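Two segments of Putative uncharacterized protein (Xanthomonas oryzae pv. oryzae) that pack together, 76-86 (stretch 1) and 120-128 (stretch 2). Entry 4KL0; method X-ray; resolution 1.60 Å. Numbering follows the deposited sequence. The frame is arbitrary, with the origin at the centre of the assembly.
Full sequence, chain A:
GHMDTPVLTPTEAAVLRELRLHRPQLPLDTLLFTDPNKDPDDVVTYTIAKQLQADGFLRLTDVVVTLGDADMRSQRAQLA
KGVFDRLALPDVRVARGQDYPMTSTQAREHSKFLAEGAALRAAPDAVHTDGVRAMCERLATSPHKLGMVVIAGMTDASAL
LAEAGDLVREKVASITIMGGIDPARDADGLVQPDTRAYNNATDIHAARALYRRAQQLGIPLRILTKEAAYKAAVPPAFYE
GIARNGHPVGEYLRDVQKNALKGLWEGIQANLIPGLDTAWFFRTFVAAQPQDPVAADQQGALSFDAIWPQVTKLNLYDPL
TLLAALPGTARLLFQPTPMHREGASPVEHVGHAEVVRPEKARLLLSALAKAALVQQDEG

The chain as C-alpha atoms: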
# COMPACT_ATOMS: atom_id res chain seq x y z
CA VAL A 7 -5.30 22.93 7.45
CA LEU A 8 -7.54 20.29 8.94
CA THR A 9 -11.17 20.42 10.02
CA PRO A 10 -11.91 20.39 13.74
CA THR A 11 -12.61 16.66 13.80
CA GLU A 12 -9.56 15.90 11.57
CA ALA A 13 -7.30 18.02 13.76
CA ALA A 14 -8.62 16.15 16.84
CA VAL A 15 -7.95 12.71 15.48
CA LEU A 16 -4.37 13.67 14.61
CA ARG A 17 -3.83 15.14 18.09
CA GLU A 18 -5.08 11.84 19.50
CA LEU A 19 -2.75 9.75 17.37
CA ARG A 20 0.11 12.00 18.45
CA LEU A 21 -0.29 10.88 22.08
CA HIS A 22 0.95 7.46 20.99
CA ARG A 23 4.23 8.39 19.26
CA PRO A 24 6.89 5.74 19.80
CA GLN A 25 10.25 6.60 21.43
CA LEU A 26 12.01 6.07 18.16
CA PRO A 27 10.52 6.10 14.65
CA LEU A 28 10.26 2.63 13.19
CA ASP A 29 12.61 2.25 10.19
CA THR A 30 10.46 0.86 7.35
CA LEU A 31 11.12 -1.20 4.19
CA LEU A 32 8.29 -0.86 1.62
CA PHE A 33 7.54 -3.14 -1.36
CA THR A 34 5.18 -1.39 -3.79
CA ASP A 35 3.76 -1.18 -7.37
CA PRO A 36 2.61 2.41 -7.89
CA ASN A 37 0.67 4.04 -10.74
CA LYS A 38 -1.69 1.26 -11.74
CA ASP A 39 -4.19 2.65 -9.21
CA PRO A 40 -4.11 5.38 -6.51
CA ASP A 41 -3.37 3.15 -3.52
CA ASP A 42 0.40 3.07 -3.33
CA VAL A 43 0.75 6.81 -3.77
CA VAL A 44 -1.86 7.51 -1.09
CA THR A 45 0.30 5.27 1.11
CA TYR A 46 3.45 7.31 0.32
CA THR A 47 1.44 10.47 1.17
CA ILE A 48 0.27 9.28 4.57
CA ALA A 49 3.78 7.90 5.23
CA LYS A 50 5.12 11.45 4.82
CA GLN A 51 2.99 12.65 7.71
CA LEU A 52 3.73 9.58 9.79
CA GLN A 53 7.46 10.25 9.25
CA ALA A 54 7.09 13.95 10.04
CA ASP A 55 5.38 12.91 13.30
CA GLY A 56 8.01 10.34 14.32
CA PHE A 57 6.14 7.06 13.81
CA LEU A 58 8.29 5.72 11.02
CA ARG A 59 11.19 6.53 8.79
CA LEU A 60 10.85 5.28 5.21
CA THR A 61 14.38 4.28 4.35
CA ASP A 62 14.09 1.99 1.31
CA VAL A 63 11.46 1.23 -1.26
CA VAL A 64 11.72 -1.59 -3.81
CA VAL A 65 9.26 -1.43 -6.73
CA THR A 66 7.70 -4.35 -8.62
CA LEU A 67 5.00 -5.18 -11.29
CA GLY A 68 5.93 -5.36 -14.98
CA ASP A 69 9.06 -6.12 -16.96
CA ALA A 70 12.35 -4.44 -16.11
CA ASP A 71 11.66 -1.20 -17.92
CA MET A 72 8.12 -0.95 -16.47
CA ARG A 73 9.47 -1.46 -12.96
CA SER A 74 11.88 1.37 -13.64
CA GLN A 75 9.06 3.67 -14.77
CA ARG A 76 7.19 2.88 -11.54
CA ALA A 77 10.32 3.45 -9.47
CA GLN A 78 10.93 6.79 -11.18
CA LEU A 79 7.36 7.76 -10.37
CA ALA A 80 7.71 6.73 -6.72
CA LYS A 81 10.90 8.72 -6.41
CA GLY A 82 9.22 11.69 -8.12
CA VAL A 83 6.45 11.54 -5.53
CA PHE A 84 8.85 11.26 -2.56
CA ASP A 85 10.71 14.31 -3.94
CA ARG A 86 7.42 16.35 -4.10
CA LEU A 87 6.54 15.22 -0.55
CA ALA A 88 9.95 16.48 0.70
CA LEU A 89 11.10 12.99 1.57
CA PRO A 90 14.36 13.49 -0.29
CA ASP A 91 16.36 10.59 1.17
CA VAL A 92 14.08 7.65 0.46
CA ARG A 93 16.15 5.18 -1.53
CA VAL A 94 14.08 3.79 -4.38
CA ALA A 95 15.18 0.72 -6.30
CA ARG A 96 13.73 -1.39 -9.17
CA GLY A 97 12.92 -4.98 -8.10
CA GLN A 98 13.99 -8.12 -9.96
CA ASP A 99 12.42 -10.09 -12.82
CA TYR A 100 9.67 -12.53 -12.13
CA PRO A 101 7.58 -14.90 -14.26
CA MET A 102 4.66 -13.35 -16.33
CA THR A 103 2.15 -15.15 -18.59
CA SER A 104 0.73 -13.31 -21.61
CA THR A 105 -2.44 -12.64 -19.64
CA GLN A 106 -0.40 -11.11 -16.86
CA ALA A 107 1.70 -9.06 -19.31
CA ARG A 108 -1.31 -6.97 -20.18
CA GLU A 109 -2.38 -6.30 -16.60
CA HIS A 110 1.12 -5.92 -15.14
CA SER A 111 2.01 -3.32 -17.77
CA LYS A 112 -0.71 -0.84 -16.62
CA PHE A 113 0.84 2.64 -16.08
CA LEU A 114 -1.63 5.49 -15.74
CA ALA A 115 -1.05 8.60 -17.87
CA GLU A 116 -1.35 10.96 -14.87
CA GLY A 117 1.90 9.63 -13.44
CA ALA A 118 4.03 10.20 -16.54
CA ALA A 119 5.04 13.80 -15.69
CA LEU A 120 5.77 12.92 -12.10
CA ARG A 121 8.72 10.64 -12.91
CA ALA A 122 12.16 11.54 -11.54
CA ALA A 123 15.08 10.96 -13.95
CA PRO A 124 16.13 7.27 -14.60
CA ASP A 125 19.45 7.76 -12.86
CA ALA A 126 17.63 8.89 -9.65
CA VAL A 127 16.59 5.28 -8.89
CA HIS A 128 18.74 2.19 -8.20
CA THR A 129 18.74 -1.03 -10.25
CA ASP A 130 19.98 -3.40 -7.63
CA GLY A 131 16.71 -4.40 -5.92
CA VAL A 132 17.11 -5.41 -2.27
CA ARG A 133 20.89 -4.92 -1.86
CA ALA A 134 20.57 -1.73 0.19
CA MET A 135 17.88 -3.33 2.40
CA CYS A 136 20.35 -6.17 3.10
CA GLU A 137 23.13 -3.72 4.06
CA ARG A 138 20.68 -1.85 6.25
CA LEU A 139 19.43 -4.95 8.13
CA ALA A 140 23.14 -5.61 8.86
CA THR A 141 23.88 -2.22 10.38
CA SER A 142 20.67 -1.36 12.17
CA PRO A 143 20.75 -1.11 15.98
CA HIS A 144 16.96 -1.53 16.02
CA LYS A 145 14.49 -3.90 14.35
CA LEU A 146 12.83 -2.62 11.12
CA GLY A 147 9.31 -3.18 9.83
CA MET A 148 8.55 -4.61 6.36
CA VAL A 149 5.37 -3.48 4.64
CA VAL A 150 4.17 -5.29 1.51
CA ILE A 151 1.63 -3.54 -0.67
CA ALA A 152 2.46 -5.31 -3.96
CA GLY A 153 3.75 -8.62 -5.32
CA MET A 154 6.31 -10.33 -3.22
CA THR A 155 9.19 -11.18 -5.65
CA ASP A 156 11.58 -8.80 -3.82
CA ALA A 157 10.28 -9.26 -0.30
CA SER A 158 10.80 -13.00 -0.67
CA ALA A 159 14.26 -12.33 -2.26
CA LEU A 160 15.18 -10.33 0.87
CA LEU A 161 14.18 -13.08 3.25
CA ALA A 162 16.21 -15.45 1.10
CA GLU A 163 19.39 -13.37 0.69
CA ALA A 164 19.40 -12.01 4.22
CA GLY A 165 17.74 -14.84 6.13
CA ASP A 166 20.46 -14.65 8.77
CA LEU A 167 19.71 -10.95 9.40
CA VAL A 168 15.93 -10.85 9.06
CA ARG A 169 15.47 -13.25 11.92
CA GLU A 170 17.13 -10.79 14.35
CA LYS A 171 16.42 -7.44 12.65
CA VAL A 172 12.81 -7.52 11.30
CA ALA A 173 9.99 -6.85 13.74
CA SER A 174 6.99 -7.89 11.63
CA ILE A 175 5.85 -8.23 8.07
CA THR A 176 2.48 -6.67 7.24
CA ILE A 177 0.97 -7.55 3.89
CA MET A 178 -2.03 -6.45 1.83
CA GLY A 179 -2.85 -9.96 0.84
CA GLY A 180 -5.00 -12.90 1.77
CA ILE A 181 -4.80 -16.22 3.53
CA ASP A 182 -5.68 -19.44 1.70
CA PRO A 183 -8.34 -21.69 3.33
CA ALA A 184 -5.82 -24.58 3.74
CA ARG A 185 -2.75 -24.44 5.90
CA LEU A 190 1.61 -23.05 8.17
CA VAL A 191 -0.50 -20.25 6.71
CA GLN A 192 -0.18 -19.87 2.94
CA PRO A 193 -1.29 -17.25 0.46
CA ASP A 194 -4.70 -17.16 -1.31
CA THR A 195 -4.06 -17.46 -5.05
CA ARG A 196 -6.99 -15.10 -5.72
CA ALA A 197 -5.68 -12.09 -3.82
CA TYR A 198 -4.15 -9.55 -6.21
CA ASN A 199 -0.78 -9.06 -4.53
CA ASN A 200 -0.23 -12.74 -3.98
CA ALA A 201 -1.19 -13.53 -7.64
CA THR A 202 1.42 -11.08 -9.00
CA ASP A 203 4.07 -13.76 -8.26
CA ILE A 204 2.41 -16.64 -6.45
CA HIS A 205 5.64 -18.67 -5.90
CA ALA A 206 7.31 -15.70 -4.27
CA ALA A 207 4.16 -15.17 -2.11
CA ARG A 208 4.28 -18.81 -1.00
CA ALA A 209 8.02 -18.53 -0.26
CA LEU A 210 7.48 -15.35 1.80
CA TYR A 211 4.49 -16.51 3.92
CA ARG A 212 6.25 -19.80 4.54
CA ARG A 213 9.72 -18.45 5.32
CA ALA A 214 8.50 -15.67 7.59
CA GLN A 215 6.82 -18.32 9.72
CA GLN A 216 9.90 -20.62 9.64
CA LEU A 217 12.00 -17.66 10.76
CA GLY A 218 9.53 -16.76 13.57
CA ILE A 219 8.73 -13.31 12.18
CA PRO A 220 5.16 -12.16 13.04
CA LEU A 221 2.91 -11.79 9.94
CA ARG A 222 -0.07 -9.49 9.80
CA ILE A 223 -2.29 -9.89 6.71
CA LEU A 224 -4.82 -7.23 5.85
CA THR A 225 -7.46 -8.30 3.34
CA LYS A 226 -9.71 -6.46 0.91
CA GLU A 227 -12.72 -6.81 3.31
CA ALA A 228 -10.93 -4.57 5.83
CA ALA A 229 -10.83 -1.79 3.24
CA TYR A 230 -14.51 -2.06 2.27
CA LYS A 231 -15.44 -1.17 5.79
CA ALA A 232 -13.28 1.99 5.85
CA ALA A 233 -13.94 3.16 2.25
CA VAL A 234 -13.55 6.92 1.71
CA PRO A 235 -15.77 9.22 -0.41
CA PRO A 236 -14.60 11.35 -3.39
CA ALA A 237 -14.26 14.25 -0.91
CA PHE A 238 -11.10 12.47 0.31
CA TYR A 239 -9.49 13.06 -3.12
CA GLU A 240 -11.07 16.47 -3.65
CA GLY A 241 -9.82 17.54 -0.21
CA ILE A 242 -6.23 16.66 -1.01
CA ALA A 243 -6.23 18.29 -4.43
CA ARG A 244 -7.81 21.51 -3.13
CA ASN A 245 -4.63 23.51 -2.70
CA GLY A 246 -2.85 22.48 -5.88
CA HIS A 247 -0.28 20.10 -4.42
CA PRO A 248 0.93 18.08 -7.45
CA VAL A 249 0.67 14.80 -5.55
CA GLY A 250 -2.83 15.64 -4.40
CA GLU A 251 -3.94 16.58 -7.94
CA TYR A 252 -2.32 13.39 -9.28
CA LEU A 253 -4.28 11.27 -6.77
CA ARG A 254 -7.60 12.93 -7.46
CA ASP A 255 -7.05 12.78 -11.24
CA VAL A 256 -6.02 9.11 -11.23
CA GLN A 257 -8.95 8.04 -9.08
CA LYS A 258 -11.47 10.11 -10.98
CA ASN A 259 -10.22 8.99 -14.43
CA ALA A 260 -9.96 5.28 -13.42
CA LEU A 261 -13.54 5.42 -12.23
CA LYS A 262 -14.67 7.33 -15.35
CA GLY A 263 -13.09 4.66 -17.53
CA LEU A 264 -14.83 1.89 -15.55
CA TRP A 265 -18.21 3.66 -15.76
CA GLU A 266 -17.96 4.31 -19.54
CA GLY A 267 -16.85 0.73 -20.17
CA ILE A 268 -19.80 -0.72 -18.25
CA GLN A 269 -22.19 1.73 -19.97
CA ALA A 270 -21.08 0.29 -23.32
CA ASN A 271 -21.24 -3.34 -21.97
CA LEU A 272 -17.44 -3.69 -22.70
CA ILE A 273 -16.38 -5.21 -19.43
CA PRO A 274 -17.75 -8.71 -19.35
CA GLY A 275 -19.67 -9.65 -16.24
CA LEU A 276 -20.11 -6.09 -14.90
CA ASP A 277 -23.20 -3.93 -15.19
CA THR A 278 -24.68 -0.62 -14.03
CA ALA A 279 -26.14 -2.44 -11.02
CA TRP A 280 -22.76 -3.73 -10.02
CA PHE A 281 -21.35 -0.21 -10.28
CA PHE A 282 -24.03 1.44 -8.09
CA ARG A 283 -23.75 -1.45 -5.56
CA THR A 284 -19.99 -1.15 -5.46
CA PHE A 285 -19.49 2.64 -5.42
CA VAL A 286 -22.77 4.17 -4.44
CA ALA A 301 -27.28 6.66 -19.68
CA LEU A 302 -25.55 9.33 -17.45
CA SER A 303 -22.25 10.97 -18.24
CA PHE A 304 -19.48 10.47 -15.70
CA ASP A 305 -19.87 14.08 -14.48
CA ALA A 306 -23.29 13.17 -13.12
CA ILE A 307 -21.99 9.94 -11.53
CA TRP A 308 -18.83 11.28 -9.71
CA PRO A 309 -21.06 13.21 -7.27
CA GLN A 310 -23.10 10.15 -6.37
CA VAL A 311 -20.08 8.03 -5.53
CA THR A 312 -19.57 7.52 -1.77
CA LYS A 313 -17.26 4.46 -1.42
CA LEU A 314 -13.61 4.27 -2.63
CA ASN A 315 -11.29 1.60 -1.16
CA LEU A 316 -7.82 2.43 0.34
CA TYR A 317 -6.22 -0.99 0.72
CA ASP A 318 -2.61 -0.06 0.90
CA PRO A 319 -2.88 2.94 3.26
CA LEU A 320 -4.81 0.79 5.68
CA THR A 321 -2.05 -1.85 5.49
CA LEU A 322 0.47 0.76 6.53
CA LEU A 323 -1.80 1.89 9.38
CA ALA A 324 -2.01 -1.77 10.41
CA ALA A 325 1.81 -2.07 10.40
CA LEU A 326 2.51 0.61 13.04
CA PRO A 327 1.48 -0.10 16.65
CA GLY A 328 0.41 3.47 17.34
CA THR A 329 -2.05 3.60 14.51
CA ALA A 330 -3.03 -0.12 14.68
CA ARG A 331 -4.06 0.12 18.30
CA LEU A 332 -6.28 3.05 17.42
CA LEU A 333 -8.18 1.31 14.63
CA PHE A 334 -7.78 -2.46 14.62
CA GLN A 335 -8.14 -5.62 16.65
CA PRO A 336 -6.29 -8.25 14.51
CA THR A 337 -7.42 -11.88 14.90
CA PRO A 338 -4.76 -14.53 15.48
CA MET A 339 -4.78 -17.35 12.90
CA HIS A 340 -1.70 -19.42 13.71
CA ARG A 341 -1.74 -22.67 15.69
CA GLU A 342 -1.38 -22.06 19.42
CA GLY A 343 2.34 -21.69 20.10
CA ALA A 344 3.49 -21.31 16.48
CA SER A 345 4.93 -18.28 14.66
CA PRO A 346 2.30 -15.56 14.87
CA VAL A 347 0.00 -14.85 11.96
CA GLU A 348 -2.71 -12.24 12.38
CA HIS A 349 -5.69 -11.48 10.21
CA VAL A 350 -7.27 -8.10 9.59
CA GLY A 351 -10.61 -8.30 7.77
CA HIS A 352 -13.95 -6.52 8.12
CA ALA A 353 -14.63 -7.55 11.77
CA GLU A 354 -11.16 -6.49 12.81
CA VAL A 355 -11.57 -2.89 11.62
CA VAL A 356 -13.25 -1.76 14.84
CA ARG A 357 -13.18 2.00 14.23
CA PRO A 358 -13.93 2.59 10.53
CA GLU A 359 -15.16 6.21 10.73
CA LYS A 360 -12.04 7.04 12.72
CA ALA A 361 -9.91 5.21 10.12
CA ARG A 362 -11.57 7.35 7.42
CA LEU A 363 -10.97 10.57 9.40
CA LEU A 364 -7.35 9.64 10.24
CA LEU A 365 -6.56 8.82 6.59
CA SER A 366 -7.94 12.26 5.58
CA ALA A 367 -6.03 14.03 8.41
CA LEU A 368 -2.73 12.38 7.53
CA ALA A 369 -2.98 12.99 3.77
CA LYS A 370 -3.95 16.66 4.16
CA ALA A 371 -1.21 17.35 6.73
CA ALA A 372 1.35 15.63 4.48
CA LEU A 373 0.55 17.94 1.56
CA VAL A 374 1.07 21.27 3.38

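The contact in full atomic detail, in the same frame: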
# COMPACT_ATOMS: atom_id res chain seq x y z
N ARG A 76 7.87 2.78 -12.83
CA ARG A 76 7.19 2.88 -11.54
C ARG A 76 8.11 3.42 -10.47
O ARG A 76 7.68 4.25 -9.69
CB ARG A 76 6.61 1.51 -11.13
CG ARG A 76 5.57 0.97 -12.04
CD ARG A 76 4.89 -0.29 -11.40
NE ARG A 76 4.21 -1.09 -12.41
CZ ARG A 76 3.09 -0.75 -13.02
NH1 ARG A 76 2.46 0.44 -12.73
NH2 ARG A 76 2.56 -1.58 -13.93
N ALA A 77 9.38 2.99 -10.47
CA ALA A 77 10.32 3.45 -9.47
C ALA A 77 10.61 4.95 -9.64
O ALA A 77 10.71 5.67 -8.69
CB ALA A 77 11.64 2.63 -9.56
N GLN A 78 10.76 5.39 -10.88
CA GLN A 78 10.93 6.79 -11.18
C GLN A 78 9.73 7.58 -10.71
O GLN A 78 9.89 8.68 -10.18
CB GLN A 78 11.14 7.00 -12.66
CG GLN A 78 12.54 6.48 -13.14
CD GLN A 78 12.65 6.59 -14.64
OE1 GLN A 78 12.31 7.62 -15.21
NE2 GLN A 78 13.10 5.52 -15.29
N LEU A 79 8.52 7.06 -10.92
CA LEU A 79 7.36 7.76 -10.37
C LEU A 79 7.34 7.83 -8.82
O LEU A 79 7.03 8.85 -8.26
CB LEU A 79 6.08 7.12 -10.90
CG LEU A 79 4.77 7.64 -10.35
CD1 LEU A 79 3.78 7.45 -11.40
CD2 LEU A 79 4.35 6.86 -9.09
N ALA A 80 7.65 6.72 -8.16
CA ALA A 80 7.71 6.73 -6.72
C ALA A 80 8.71 7.77 -6.24
O ALA A 80 8.41 8.57 -5.35
CB ALA A 80 8.04 5.35 -6.14
N LYS A 81 9.89 7.78 -6.86
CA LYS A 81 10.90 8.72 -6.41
C LYS A 81 10.48 10.17 -6.69
O LYS A 81 10.65 11.05 -5.83
CB LYS A 81 12.24 8.33 -7.05
CG LYS A 81 13.40 9.29 -6.72
CD LYS A 81 13.80 9.15 -5.28
CE LYS A 81 15.09 9.88 -4.98
NZ LYS A 81 15.32 9.78 -3.53
N GLY A 82 9.86 10.40 -7.85
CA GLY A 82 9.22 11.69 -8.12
C GLY A 82 8.21 12.15 -7.07
O GLY A 82 8.13 13.34 -6.73
N VAL A 83 7.40 11.21 -6.56
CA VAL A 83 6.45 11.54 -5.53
C VAL A 83 7.13 11.80 -4.19
O VAL A 83 6.85 12.83 -3.55
CB VAL A 83 5.40 10.43 -5.38
CG1 VAL A 83 4.53 10.62 -4.11
CG2 VAL A 83 4.52 10.35 -6.65
N PHE A 84 8.10 10.97 -3.80
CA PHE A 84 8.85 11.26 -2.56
C PHE A 84 9.54 12.64 -2.60
O PHE A 84 9.51 13.36 -1.61
CB PHE A 84 9.84 10.14 -2.25
CG PHE A 84 9.18 8.84 -1.94
CD1 PHE A 84 8.18 8.75 -0.96
CD2 PHE A 84 9.56 7.72 -2.63
CE1 PHE A 84 7.56 7.49 -0.71
CE2 PHE A 84 8.97 6.46 -2.41
CZ PHE A 84 7.99 6.38 -1.43
N ASP A 85 10.08 12.99 -3.76
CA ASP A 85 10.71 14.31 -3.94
C ASP A 85 9.71 15.45 -3.69
O ASP A 85 9.99 16.42 -2.95
CB ASP A 85 11.25 14.44 -5.36
CG ASP A 85 12.51 13.61 -5.62
OD1 ASP A 85 13.18 13.11 -4.67
OD2 ASP A 85 12.82 13.49 -6.82
N ARG A 86 8.51 15.33 -4.25
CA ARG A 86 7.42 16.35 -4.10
C ARG A 86 6.78 16.36 -2.71
O ARG A 86 6.07 17.30 -2.32
CB ARG A 86 6.38 16.10 -5.17
CG ARG A 86 6.97 16.38 -6.54
CD ARG A 86 6.02 15.96 -7.65
NE ARG A 86 6.48 16.36 -8.99
CZ ARG A 86 7.43 15.74 -9.70
NH1 ARG A 86 8.13 14.73 -9.21
NH2 ARG A 86 7.73 16.19 -10.92
N LEU A 120 5.24 12.88 -13.45
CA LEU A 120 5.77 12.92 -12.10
C LEU A 120 7.09 12.15 -11.97
O LEU A 120 7.72 12.19 -10.92
CB LEU A 120 4.73 12.43 -11.07
CG LEU A 120 3.59 13.40 -10.75
CD1 LEU A 120 2.84 12.95 -9.49
CD2 LEU A 120 4.13 14.77 -10.54
N ARG A 121 7.54 11.48 -13.03
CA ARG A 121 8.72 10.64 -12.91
C ARG A 121 10.00 11.44 -12.67
O ARG A 121 10.24 12.46 -13.34
CB ARG A 121 8.92 9.82 -14.18
CG ARG A 121 7.89 8.68 -14.33
CD ARG A 121 8.08 8.00 -15.66
NE ARG A 121 7.59 8.85 -16.74
CZ ARG A 121 7.44 8.45 -18.00
NH1 ARG A 121 7.75 7.19 -18.39
NH2 ARG A 121 6.95 9.33 -18.88
N ALA A 122 10.81 10.99 -11.71
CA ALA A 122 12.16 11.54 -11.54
C ALA A 122 12.97 11.00 -12.73
O ALA A 122 12.50 10.12 -13.47
CB ALA A 122 12.76 11.08 -10.26
N ALA A 123 14.18 11.52 -12.92
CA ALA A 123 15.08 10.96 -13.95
C ALA A 123 15.50 9.50 -13.64
O ALA A 123 15.56 9.11 -12.46
CB ALA A 123 16.33 11.84 -14.07
N PRO A 124 15.80 8.70 -14.70
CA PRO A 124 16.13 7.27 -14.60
C PRO A 124 17.29 7.04 -13.66
O PRO A 124 17.28 6.10 -12.86
CB PRO A 124 16.53 6.90 -16.03
CG PRO A 124 15.71 7.79 -16.87
CD PRO A 124 15.68 9.11 -16.12
N ASP A 125 18.28 7.92 -13.72
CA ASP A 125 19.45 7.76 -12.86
C ASP A 125 19.19 8.18 -11.39
O ASP A 125 20.08 8.04 -10.53
CB ASP A 125 20.70 8.43 -13.50
CG ASP A 125 21.20 7.69 -14.80
OD1 ASP A 125 21.37 6.42 -14.77
OD2 ASP A 125 21.41 8.38 -15.85
N ALA A 126 17.97 8.63 -11.06
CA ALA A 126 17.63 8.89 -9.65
C ALA A 126 17.21 7.64 -8.86
O ALA A 126 17.10 7.71 -7.63
CB ALA A 126 16.55 9.97 -9.53
N VAL A 127 16.97 6.52 -9.55
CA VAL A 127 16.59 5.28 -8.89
C VAL A 127 17.65 4.18 -9.13
O VAL A 127 18.44 4.25 -10.10
CB VAL A 127 15.18 4.85 -9.35
CG1 VAL A 127 14.20 6.03 -9.13
CG2 VAL A 127 15.20 4.48 -10.77
N HIS A 128 17.67 3.19 -8.25
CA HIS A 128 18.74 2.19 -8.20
C HIS A 128 18.26 0.88 -8.87
O HIS A 128 17.07 0.64 -8.96
CB HIS A 128 19.17 1.99 -6.75
CG HIS A 128 19.71 3.23 -6.12
ND1 HIS A 128 21.02 3.64 -6.29
CD2 HIS A 128 19.13 4.14 -5.30
CE1 HIS A 128 21.22 4.76 -5.61
NE2 HIS A 128 20.09 5.09 -5.01

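What ties the backbones of the two stretches together? One backbone-to-backbone hydrogen bond crosses the contact, from Ala122 N to Gln78 O, 2.9 Å long and nearly straight at 171° about the hydrogen. Its acceptor is already in use within the helix, because Gly82 N also donates to Gln78 O at 2.9 Å. A carbonyl oxygen has room for two donors, so the loop can attach here without breaking the helical ladder, which continues past this point with Val83 N bonded to Leu79 O at 2.9 Å. The same oxygen also receives a longer CA-H...O contact from Arg121, whose CA lies 3.6 Å from Gln78 O.

How does the second stretch come so close to the helix? The answer lies at Gly82, which has no side chain on the surface facing that stretch. Leu120 O occupies that space and sits 3.2 Å from Gly82 CA, in a CA-H...O contact with an angle of 163° at the hydrogen. A CB built at ideal geometry on Gly82 would point toward the second stretch and fall 1.7 Å from Leu120 O, an outright clash, and would also be tight against Ala122 N at 3.3 Å. The bare backbone therefore permits the close approach seen in the CA positions, with Gly82 CA 4.5 Å from Ala122 CA and Leu79 CA 4.1 Å from Arg121 CA.

Where do apolar surfaces meet? At one end of the contact Val127 reaches the helix, its CB 4.2 Å from Ala77 CB. Its CG1 lies against the helix, 3.5 Å from Ala77 O and 3.7 Å from Lys81 CB, so even the aliphatic base of a lysine serves as packing surface. Further along, Lys81 CG stands 4.0 Å from Ala122 CB, while the lysine's NZ is hydrogen-bonded elsewhere in the structure. Leu120 packs near the other end: its CD1 is 4.2 Å from Val83 CG2. The CA-to-CB bond of Leu120 points sideways, but the end of the side chain comes nearer the helix. Gln78, buried and heavily covered by the second stretch, adds to the packing through its CB, 3.9 Å from Arg121 CB.

What do the charged side chains contribute? Arg86 turns back along its own helix and donates from NH1 to Gly82 O, a hydrogen bond of 2.8 Å at 158°. With this bond made, the guanidinium lies beside Leu120, whose CD2 covers one face of the group and lies 3.2 Å from Arg86 NE. Arg86 NH1 is also 3.1 Å from Leu120 O, the carbonyl that faces Gly82, so the arginine and the glycine adjoin the same carbonyl oxygen. Arg121 behaves differently. Its CG approaches Leu79 N at 3.8 Å, but the end of the side chain leads away from the helix, and its NE and NH1 find hydrogen-bond partners just outside the two stretches.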